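Local coordinates for protein acetyl-CoA acetyltransferase (Bacillus anthracis, PDB 3SS6) that probably catalyses the thiolase reaction, in which two acetyl-CoA molecules are condensed to acetoacetyl-CoA and free CoA, at residues L182-L187 with I317-A322; Q177-L182 with L334-V339; V51-L56 with A102-L107; Q96-A101 with A256-M261. All coordinates share one frame; numbering follows the deposited sequence. Where two conformers were deposited one is given.

Interaction 1 (L182-L187 with I317-A322). With SO4 (sulfate ion), chain D.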
# COMPACT_ATOMS: atom_id res chain seq x y z
N LEU A 182 -32.75 11.11 -19.21
CA LEU A 182 -33.77 11.87 -18.51
C LEU A 182 -34.97 10.99 -18.20
O LEU A 182 -35.55 11.06 -17.11
CB LEU A 182 -34.19 13.10 -19.31
CG LEU A 182 -35.30 13.95 -18.69
CD1 LEU A 182 -34.89 14.48 -17.31
CD2 LEU A 182 -35.66 15.08 -19.64
N ARG A 183 -35.34 10.16 -19.16
CA ARG A 183 -36.44 9.23 -19.00
C ARG A 183 -36.17 8.28 -17.83
O ARG A 183 -37.07 8.00 -17.03
CB ARG A 183 -36.62 8.41 -20.28
CG ARG A 183 -37.68 7.34 -20.21
CD ARG A 183 -37.73 6.57 -21.52
NE ARG A 183 -38.82 5.59 -21.55
CZ ARG A 183 -38.74 4.35 -21.11
NH1 ARG A 183 -37.61 3.90 -20.56
NH2 ARG A 183 -39.80 3.54 -21.20
N SER A 184 -34.93 7.80 -17.75
CA SER A 184 -34.56 6.83 -16.72
C SER A 184 -34.77 7.41 -15.33
O SER A 184 -35.37 6.77 -14.46
CB SER A 184 -33.11 6.37 -16.93
OG SER A 184 -32.86 5.14 -16.26
N HIS A 185 -34.30 8.64 -15.11
CA HIS A 185 -34.51 9.28 -13.82
C HIS A 185 -35.97 9.60 -13.59
O HIS A 185 -36.50 9.39 -12.49
CB HIS A 185 -33.70 10.58 -13.72
CG HIS A 185 -32.24 10.36 -13.50
ND1 HIS A 185 -31.68 10.34 -12.24
CD2 HIS A 185 -31.22 10.15 -14.37
CE1 HIS A 185 -30.38 10.12 -12.35
NE2 HIS A 185 -30.07 10.00 -13.63
N THR A 186 -36.63 10.11 -14.62
CA THR A 186 -38.01 10.57 -14.47
C THR A 186 -38.96 9.43 -14.10
O THR A 186 -39.79 9.56 -13.18
CB THR A 186 -38.52 11.27 -15.75
OG1 THR A 186 -37.72 12.44 -16.01
CG2 THR A 186 -39.97 11.71 -15.58
N LEU A 187 -38.84 8.31 -14.82
CA LEU A 187 -39.69 7.16 -14.57
C LEU A 187 -39.37 6.51 -13.22
O LEU A 187 -40.29 6.05 -12.52
CB LEU A 187 -39.59 6.14 -15.70
CG LEU A 187 -40.11 6.66 -17.05
CD1 LEU A 187 -39.97 5.59 -18.13
CD2 LEU A 187 -41.57 7.10 -16.93
N ILE A 317 -34.21 -4.18 -20.00
CA ILE A 317 -32.91 -4.25 -20.67
C ILE A 317 -31.99 -3.31 -19.92
O ILE A 317 -32.15 -2.09 -20.03
CB ILE A 317 -33.00 -3.72 -22.13
CG1 ILE A 317 -34.12 -4.42 -22.91
CG2 ILE A 317 -31.65 -3.88 -22.83
CD1 ILE A 317 -33.90 -5.91 -23.09
N ASN A 318 -31.03 -3.83 -19.16
CA ASN A 318 -30.28 -2.90 -18.32
C ASN A 318 -29.60 -1.79 -19.11
O ASN A 318 -28.99 -2.04 -20.15
CB ASN A 318 -29.28 -3.60 -17.41
CG ASN A 318 -28.59 -2.63 -16.48
OD1 ASN A 318 -29.25 -1.84 -15.80
ND2 ASN A 318 -27.26 -2.64 -16.48
N GLU A 319 -29.72 -0.56 -18.62
CA GLU A 319 -29.00 0.57 -19.18
C GLU A 319 -27.60 0.69 -18.55
O GLU A 319 -27.45 1.38 -17.56
CB GLU A 319 -29.75 1.88 -18.91
CG GLU A 319 -31.04 2.12 -19.70
CD GLU A 319 -31.92 3.17 -19.04
OE1 GLU A 319 -31.59 3.59 -17.91
OE2 GLU A 319 -32.94 3.57 -19.65
N ALA A 320 -26.60 0.02 -19.11
CA ALA A 320 -25.22 0.22 -18.68
C ALA A 320 -24.76 1.62 -19.12
O ALA A 320 -24.07 2.35 -18.39
CB ALA A 320 -24.33 -0.84 -19.28
N PHE A 321 -25.15 1.97 -20.34
CA PHE A 321 -25.01 3.32 -20.87
C PHE A 321 -26.26 3.54 -21.68
O PHE A 321 -26.80 2.59 -22.25
CB PHE A 321 -23.77 3.44 -21.76
CG PHE A 321 -22.51 3.04 -21.08
CD1 PHE A 321 -21.73 3.99 -20.44
CD2 PHE A 321 -22.13 1.70 -21.02
CE1 PHE A 321 -20.57 3.62 -19.77
CE2 PHE A 321 -20.97 1.32 -20.36
CZ PHE A 321 -20.19 2.29 -19.74
N ALA A 322 -26.74 4.77 -21.74
CA ALA A 322 -27.90 5.04 -22.57
C ALA A 322 -27.61 4.63 -24.02
O ALA A 322 -28.48 4.09 -24.71
CB ALA A 322 -28.27 6.51 -22.50
S SO4 D . -41.77 5.99 -23.53
O1 SO4 D . -43.01 6.34 -24.20
O2 SO4 D . -40.96 7.19 -23.32
O3 SO4 D . -42.07 5.36 -22.24
O4 SO4 D . -41.02 5.05 -24.36
O HOH W 1 -34.93 5.20 -19.91

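Interaction 2 (Q177-L182 with L334-V339)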
# COMPACT_ATOMS: atom_id res chain seq x y z
N GLN A 177 -29.26 9.88 -26.45
CA GLN A 177 -28.73 9.37 -25.19
C GLN A 177 -29.28 10.14 -24.00
O GLN A 177 -29.67 9.55 -22.99
CB GLN A 177 -27.20 9.43 -25.18
CG GLN A 177 -26.55 8.49 -26.20
CD GLN A 177 -25.07 8.72 -26.32
OE1 GLN A 177 -24.32 8.45 -25.39
NE2 GLN A 177 -24.64 9.26 -27.46
N ASP A 178 -29.31 11.46 -24.12
CA ASP A 178 -29.76 12.30 -23.01
C ASP A 178 -31.27 12.19 -22.80
O ASP A 178 -31.75 12.38 -21.68
CB ASP A 178 -29.29 13.75 -23.17
CG ASP A 178 -27.80 13.91 -22.89
OD1 ASP A 178 -27.21 12.94 -22.36
OD2 ASP A 178 -27.24 14.98 -23.19
N GLU A 179 -32.02 11.88 -23.85
CA GLU A 179 -33.46 11.67 -23.71
C GLU A 179 -33.72 10.40 -22.91
O GLU A 179 -34.60 10.36 -22.04
CB GLU A 179 -34.15 11.57 -25.07
CG GLU A 179 -35.64 11.29 -24.97
CD GLU A 179 -36.33 11.19 -26.32
OE1 GLU A 179 -36.36 12.20 -27.05
OE2 GLU A 179 -36.84 10.10 -26.64
N VAL A 180 -32.96 9.35 -23.22
CA VAL A 180 -33.06 8.10 -22.49
C VAL A 180 -32.64 8.30 -21.04
O VAL A 180 -33.27 7.76 -20.12
CB VAL A 180 -32.22 6.99 -23.15
CG1 VAL A 180 -31.99 5.83 -22.18
CG2 VAL A 180 -32.91 6.51 -24.41
N ALA A 181 -31.59 9.08 -20.82
CA ALA A 181 -31.10 9.34 -19.46
C ALA A 181 -32.15 10.07 -18.63
O ALA A 181 -32.41 9.71 -17.48
CB ALA A 181 -29.80 10.13 -19.49
N LEU A 182 -32.75 11.11 -19.21
CA LEU A 182 -33.77 11.87 -18.51
C LEU A 182 -34.97 10.99 -18.20
O LEU A 182 -35.55 11.06 -17.11
CB LEU A 182 -34.19 13.10 -19.31
CG LEU A 182 -35.30 13.95 -18.69
CD1 LEU A 182 -34.89 14.48 -17.31
CD2 LEU A 182 -35.66 15.08 -19.64
N LEU A 334 -37.22 -2.33 -30.75
CA LEU A 334 -38.09 -2.47 -29.59
C LEU A 334 -39.11 -1.34 -29.50
O LEU A 334 -38.87 -0.22 -29.96
CB LEU A 334 -37.27 -2.48 -28.30
CG LEU A 334 -36.24 -3.59 -28.14
CD1 LEU A 334 -35.48 -3.38 -26.84
CD2 LEU A 334 -36.89 -4.96 -28.17
N ASP A 335 -40.26 -1.65 -28.89
CA ASP A 335 -41.24 -0.65 -28.51
C ASP A 335 -40.88 -0.09 -27.14
O ASP A 335 -41.10 -0.73 -26.12
CB ASP A 335 -42.64 -1.27 -28.44
CG ASP A 335 -43.71 -0.27 -28.04
OD1 ASP A 335 -43.37 0.87 -27.68
OD2 ASP A 335 -44.91 -0.64 -28.09
N ARG A 336 -40.31 1.12 -27.11
CA ARG A 336 -39.79 1.65 -25.85
C ARG A 336 -40.85 1.74 -24.75
O ARG A 336 -40.53 1.67 -23.57
CB ARG A 336 -39.14 3.02 -26.08
CG ARG A 336 -38.42 3.55 -24.84
CD ARG A 336 -37.87 4.96 -25.09
NE ARG A 336 -36.81 4.96 -26.10
CZ ARG A 336 -36.18 6.05 -26.52
NH1 ARG A 336 -36.49 7.24 -26.02
NH2 ARG A 336 -35.23 5.95 -27.44
N GLU A 337 -42.12 1.87 -25.14
CA GLU A 337 -43.21 1.96 -24.17
C GLU A 337 -43.38 0.69 -23.33
O GLU A 337 -44.04 0.71 -22.29
CB GLU A 337 -44.53 2.32 -24.85
CG GLU A 337 -44.54 3.73 -25.43
CD GLU A 337 -45.89 4.14 -26.01
OE1 GLU A 337 -46.09 5.35 -26.26
OE2 GLU A 337 -46.75 3.25 -26.22
N LYS A 338 -42.78 -0.41 -23.79
CA LYS A 338 -42.81 -1.67 -23.06
C LYS A 338 -41.50 -1.96 -22.33
O LYS A 338 -41.39 -2.98 -21.65
CB LYS A 338 -43.10 -2.83 -24.01
CG LYS A 338 -44.37 -2.64 -24.80
CD LYS A 338 -45.04 -3.95 -25.16
CE LYS A 338 -44.17 -4.80 -26.04
NZ LYS A 338 -44.97 -5.90 -26.69
N VAL A 339 -40.53 -1.07 -22.45
CA VAL A 339 -39.18 -1.37 -21.96
C VAL A 339 -38.75 -0.46 -20.81
O VAL A 339 -38.91 0.75 -20.90
CB VAL A 339 -38.14 -1.18 -23.10
CG1 VAL A 339 -36.74 -1.54 -22.60
CG2 VAL A 339 -38.52 -2.03 -24.31
O HOH W 2 -33.92 8.61 -27.28

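Interaction 3 (V51-L56 with A102-L107)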
# COMPACT_ATOMS: atom_id res chain seq x y z
N VAL A 51 -33.88 -24.85 2.45
CA VAL A 51 -33.11 -24.30 1.33
C VAL A 51 -31.93 -25.21 1.01
O VAL A 51 -31.09 -25.48 1.87
CB VAL A 51 -32.59 -22.89 1.64
CG1 VAL A 51 -31.74 -22.37 0.49
CG2 VAL A 51 -33.77 -21.95 1.93
N ASP A 52 -31.86 -25.67 -0.23
CA ASP A 52 -30.80 -26.60 -0.63
C ASP A 52 -29.48 -25.90 -1.00
O ASP A 52 -28.40 -26.48 -0.85
CB ASP A 52 -31.31 -27.49 -1.77
CG ASP A 52 -32.46 -28.39 -1.33
OD1 ASP A 52 -32.33 -29.03 -0.27
OD2 ASP A 52 -33.51 -28.43 -2.01
N GLU A 53 -29.56 -24.67 -1.49
CA GLU A 53 -28.38 -23.97 -1.99
C GLU A 53 -28.68 -22.48 -2.05
O GLU A 53 -29.81 -22.09 -2.32
CB GLU A 53 -28.09 -24.46 -3.41
CG GLU A 53 -26.76 -24.01 -4.00
CD GLU A 53 -25.68 -25.05 -3.78
OE1 GLU A 53 -25.57 -25.99 -4.60
OE2 GLU A 53 -24.95 -24.92 -2.78
N VAL A 54 -27.66 -21.67 -1.79
CA VAL A 54 -27.70 -20.23 -2.06
C VAL A 54 -26.70 -19.98 -3.17
O VAL A 54 -25.56 -20.39 -3.07
CB VAL A 54 -27.29 -19.41 -0.82
CG1 VAL A 54 -27.14 -17.93 -1.17
CG2 VAL A 54 -28.32 -19.61 0.31
N ILE A 55 -27.13 -19.34 -4.25
CA ILE A 55 -26.22 -19.04 -5.36
C ILE A 55 -26.23 -17.55 -5.61
O ILE A 55 -27.30 -16.97 -5.86
CB ILE A 55 -26.65 -19.77 -6.65
CG1 ILE A 55 -26.88 -21.25 -6.36
CG2 ILE A 55 -25.57 -19.60 -7.75
CD1 ILE A 55 -27.31 -22.04 -7.60
N LEU A 56 -25.08 -16.90 -5.50
CA LEU A 56 -25.00 -15.45 -5.71
C LEU A 56 -24.05 -15.07 -6.83
O LEU A 56 -22.92 -15.59 -6.91
CB LEU A 56 -24.52 -14.74 -4.43
CG LEU A 56 -25.44 -14.77 -3.21
CD1 LEU A 56 -24.81 -13.96 -2.09
CD2 LEU A 56 -26.80 -14.20 -3.59
N ALA A 102 -32.08 -22.41 -11.51
CA ALA A 102 -33.10 -23.08 -12.31
C ALA A 102 -32.59 -24.43 -12.82
O ALA A 102 -33.33 -25.43 -12.80
CB ALA A 102 -33.54 -22.19 -13.47
N MET A 103 -31.33 -24.48 -13.24
CA MET A 103 -30.77 -25.74 -13.71
C MET A 103 -30.80 -26.80 -12.62
O MET A 103 -31.20 -27.93 -12.87
CB MET A 103 -29.33 -25.56 -14.22
CG MET A 103 -29.22 -24.68 -15.45
SD MET A 103 -27.64 -24.84 -16.33
CE MET A 103 -26.49 -24.16 -15.13
N GLN A 104 -30.37 -26.44 -11.42
CA GLN A 104 -30.38 -27.39 -10.31
C GLN A 104 -31.80 -27.89 -10.05
O GLN A 104 -32.01 -29.07 -9.80
CB GLN A 104 -29.82 -26.77 -9.03
CG GLN A 104 -28.32 -26.51 -9.10
CD GLN A 104 -27.72 -26.21 -7.73
OE1 GLN A 104 -28.44 -26.03 -6.74
NE2 GLN A 104 -26.40 -26.15 -7.68
N ILE A 105 -32.77 -26.99 -10.10
CA ILE A 105 -34.16 -27.38 -9.83
C ILE A 105 -34.72 -28.24 -10.96
O ILE A 105 -35.38 -29.25 -10.70
CB ILE A 105 -35.03 -26.14 -9.58
CG1 ILE A 105 -34.56 -25.45 -8.29
CG2 ILE A 105 -36.53 -26.54 -9.52
CD1 ILE A 105 -35.10 -24.02 -8.12
N GLN A 106 -34.46 -27.85 -12.20
CA GLN A 106 -34.95 -28.64 -13.32
C GLN A 106 -34.46 -30.08 -13.24
O GLN A 106 -35.20 -31.03 -13.55
CB GLN A 106 -34.51 -28.03 -14.65
CG GLN A 106 -35.08 -26.65 -14.96
CD GLN A 106 -34.41 -26.05 -16.19
OE1 GLN A 106 -33.59 -25.12 -16.10
NE2 GLN A 106 -34.74 -26.60 -17.36
N LEU A 107 -33.20 -30.25 -12.83
CA LEU A 107 -32.57 -31.56 -12.77
C LEU A 107 -32.90 -32.36 -11.51
O LEU A 107 -32.61 -33.55 -11.43
CB LEU A 107 -31.06 -31.41 -12.88
CG LEU A 107 -30.58 -31.08 -14.30
CD1 LEU A 107 -29.10 -30.72 -14.26
CD2 LEU A 107 -30.82 -32.27 -15.22

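Interaction 4 (Q96-A101 with A256-M261). With K (potassium ion), chain F.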
# COMPACT_ATOMS: atom_id res chain seq x y z
N GLN A 96 -27.12 -15.00 -14.09
CA GLN A 96 -26.60 -16.36 -14.19
C GLN A 96 -26.89 -17.16 -12.91
O GLN A 96 -27.16 -18.36 -12.96
CB GLN A 96 -25.09 -16.36 -14.48
CG GLN A 96 -24.50 -17.76 -14.57
CD GLN A 96 -25.06 -18.53 -15.75
OE1 GLN A 96 -25.09 -18.03 -16.87
NE2 GLN A 96 -25.55 -19.75 -15.50
N ALA A 97 -26.83 -16.49 -11.77
CA ALA A 97 -27.13 -17.17 -10.50
C ALA A 97 -28.54 -17.74 -10.53
O ALA A 97 -28.78 -18.87 -10.10
CB ALA A 97 -26.95 -16.23 -9.30
N ILE A 98 -29.48 -16.96 -11.05
CA ILE A 98 -30.86 -17.42 -11.16
C ILE A 98 -30.96 -18.58 -12.15
O ILE A 98 -31.69 -19.54 -11.92
CB ILE A 98 -31.78 -16.27 -11.58
CG1 ILE A 98 -31.85 -15.24 -10.45
CG2 ILE A 98 -33.17 -16.80 -11.97
CD1 ILE A 98 -32.39 -13.88 -10.88
N MET A 99 -30.23 -18.48 -13.27
CA MET A 99 -30.23 -19.55 -14.27
C MET A 99 -29.64 -20.85 -13.72
O MET A 99 -30.17 -21.94 -13.97
CB MET A 99 -29.49 -19.11 -15.53
CG MET A 99 -30.21 -17.96 -16.23
SD MET A 99 -29.11 -16.93 -17.21
CE MET A 99 -28.35 -18.15 -18.29
N SER A 100 -28.56 -20.73 -12.96
CA SER A 100 -27.91 -21.88 -12.36
C SER A 100 -28.82 -22.52 -11.32
O SER A 100 -28.88 -23.76 -11.21
CB SER A 100 -26.57 -21.48 -11.76
OG SER A 100 -25.64 -21.18 -12.80
N ALA A 101 -29.56 -21.70 -10.58
CA ALA A 101 -30.55 -22.22 -9.64
C ALA A 101 -31.63 -22.99 -10.40
O ALA A 101 -32.04 -24.09 -10.00
CB ALA A 101 -31.19 -21.07 -8.84
N ALA A 256 -29.98 -8.41 -4.40
CA ALA A 256 -31.31 -8.83 -4.85
C ALA A 256 -31.38 -10.34 -4.88
O ALA A 256 -30.43 -11.00 -5.30
CB ALA A 256 -31.59 -8.25 -6.25
N VAL A 257 -32.50 -10.90 -4.42
CA VAL A 257 -32.58 -12.33 -4.14
C VAL A 257 -33.96 -12.85 -4.55
O VAL A 257 -34.97 -12.19 -4.30
CB VAL A 257 -32.39 -12.57 -2.61
CG1 VAL A 257 -32.60 -14.00 -2.25
CG2 VAL A 257 -30.98 -12.12 -2.17
N LEU A 258 -34.00 -14.02 -5.19
CA LEU A 258 -35.25 -14.71 -5.47
C LEU A 258 -35.26 -16.03 -4.71
O LEU A 258 -34.20 -16.62 -4.48
CB LEU A 258 -35.39 -15.02 -6.96
CG LEU A 258 -35.72 -13.91 -7.96
CD1 LEU A 258 -34.65 -12.82 -7.94
CD2 LEU A 258 -35.81 -14.56 -9.33
N VAL A 259 -36.45 -16.52 -4.36
CA VAL A 259 -36.58 -17.89 -3.89
C VAL A 259 -37.19 -18.68 -5.04
O VAL A 259 -38.25 -18.31 -5.57
CB VAL A 259 -37.48 -18.02 -2.64
CG1 VAL A 259 -37.66 -19.49 -2.26
CG2 VAL A 259 -36.88 -17.22 -1.46
N LEU A 260 -36.51 -19.75 -5.45
CA LEU A 260 -36.97 -20.58 -6.55
C LEU A 260 -37.20 -21.99 -6.05
O LEU A 260 -36.48 -22.46 -5.16
CB LEU A 260 -35.93 -20.61 -7.69
CG LEU A 260 -35.57 -19.25 -8.30
CD1 LEU A 260 -34.30 -18.64 -7.64
CD2 LEU A 260 -35.36 -19.41 -9.79
N MET A 261 -38.17 -22.69 -6.63
CA MET A 261 -38.38 -24.09 -6.28
C MET A 261 -39.07 -24.81 -7.44
O MET A 261 -39.49 -24.18 -8.41
CB MET A 261 -39.20 -24.21 -4.98
CG MET A 261 -40.63 -23.68 -5.10
SD MET A 261 -41.53 -23.77 -3.53
CE MET A 261 -40.59 -22.57 -2.57
K K F . -23.74 -23.39 -12.37

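Interaction 1 (L182-L187 with I317-A322)
With chi1 at -161°, Ser184 swings OG round beside its own carbonyl carbon. On Glu319 a chi1 of -73° sends CG away from the carbonyl carbon, and the chain runs on extended, so the carboxylate arrives at the flank of helix 174-194. There Ser184 OG donates to Glu319 OE1 at 2.6 Å, a short bond on the syn lone pair, the side of the other oxygen. The same hydroxyl accepts from the backbone N of Ser344 and Gly347, while OE1 also receives Val346 N, so both buried oxygens are gripped several times. The other oxygen, OE2, accepts a hydrogen bond from water 1 at 2.6 Å. That water in turn accepts from Arg183 NH1 at 3.0 Å, linking two opposite charges that do not touch directly. Leu187 CD1 sits 3.4 Å above the centre of one face of the Arg183 guanidinium, and a sulfate lies at its edge, its O3 3.1 Å from NH2. Asn318 to Phe321 spell the NEAF signature, the loop that in thiolases borders the active site; here a serine of helix 174-194 and backbone N-H groups at the start of helix 345-348 anchor its glutamate.

Interaction 2 (Q177-L182 with L334-V339)
Arg336 reaches across to Glu179 and Val180 of helix 174-194, and its side chain can be followed outward from a CB that points toward that helix. CB, CG and CD run out in extended form, and CG comes 3.0 Å from O4 of the bound sulfate; Leu326 of helix 322-332 also touches this side chain. A turn at chi3 (-67°) then bends the chain. NE is salt-bridged to Glu329 OE1. CZ comes next, with Val180 CG2 3.9 Å away; this methyl lies over one face of the guanidinium, offset toward the rim. NH1 forms a salt bridge with Glu179 OE2 at 2.9 Å, near the guanidinium plane, but the hydrogen bond in it is weak, bent to 128°, and the carboxylate plane is turned 71° from the guanidinium. Glu179 has two modelled conformers and the bridge is that of one, so its occupancy is doubtful. NH2 gives a 3.0 Å bond to water 2, which donates weakly back to Glu179 OE2. At the root of the arginine, Asp335 OD1 accepts from Glu337 N at 3.0 Å, met from above the carboxylate plane. This is an Asx turn leading into the short 3-10 segment 336-338, and from it a partly buried arginine, with a carboxylate at its edge and a valine methyl on its face, ties the loop after helix 322-332 to helix 174-194.

Interaction 3 (V51-L56 with A102-L107)
Glu53 and Ile55 on strand 53-57 meet Gln104 of helix 93-107 in the layered alpha/beta core of the thiolase N-terminal half. The helix belongs to a beta-alpha-beta crossover from strand 83-88 to strand 112-120, and strand 53-57 lies between those two in the sheet. Gln104 stretches toward the strand with its chain extended beyond CG and meets the Glu53 side chain at about a right angle. NE2 donates to Glu53 OE1 at 3.2 Å, fairly straight at 159°. The acceptor lies close to the amide plane, while the donor comes to the anti side of the oxygen, 19° out of the carboxylate plane; the two flat groups are turned 52° against each other. A bend at chi2 turns the Glu53 carboxylate aside, where OE2 meets Thr83 OG1 of the neighbouring strand 83-88 and a salt bridge to Arg89 of the second subunit. Gln104 OE1 is bonded to Ser110 OG, so these buried polar ends have further partners. Met103 of the second subunit packs on Gln104, which places the contact at the subunit interface. The non-polar side of the contact is Ile55, whose CD1 sits over the face of the Gln104 amide, 4.2 Å from CD.

Interaction 4 (Q96-A101 with A256-M261)
Ile98 lays its side chain at about a right angle to both Leu258 and Leu260, and this crossing joins helix 93-107 to strand 252-262 within the alpha/beta sandwich of the thiolase fold. The two segments run nearly parallel, their axes 16° apart and 9.7 Å at the closest, so residues along one side of the helix meet the strand residues that face it. The first bond of Ile98 aims past the strand, but the extended chain brings CD1 up against both methyls of Leu258, 3.8 Å from CD2 and 3.9 Å from CD1. The other branch, Ile98 CG2, rests 4.0 Å from Leu260 CD2. One turn on, Ala101 points at the strand and its CB meets Leu260 CD1 at 4.1 Å. Leu260 therefore touches the helix with both methyls, and an unusual chi2 of 95° turns the pair so that one faces each residue. Ile277 of strand 275-284 packs on both Ile98 and Leu260, extending the apolar layer. Elsewhere on the helix the chemistry is different. Ser100 OG binds a potassium ion at 2.9 Å together with Tyr85 OH and with Ser100 OG and Tyr85 OH of the second subunit; Gln96 NE2, one helical turn back, donates to that same Ser100 OG at 3.1 Å, in its own amide plane and nearly straight at 169°.

The four contacts form two pairs on opposite sides of the chain's centre. Interactions 1 and 2 share helix 174-194 and Leu182, and they touch where Arg183 NH2 meets Val339 O. In both a water links an arginine to a glutamate, but the direct bond of interaction 1 is short, buried and multiply held, whereas interaction 2, farther out and partly exposed, has a weak, bent salt bridge. Interactions 3 and 4 both hang on helix 93-107, reach the same sheet and touch the second subunit. Interaction 4, nearer the chain's centre, is purely apolar between its segments; interaction 3, also buried, is polar. Their centres lie 7 Å apart, with Ile55 and Ile105 of interaction 3 packing against interaction 4.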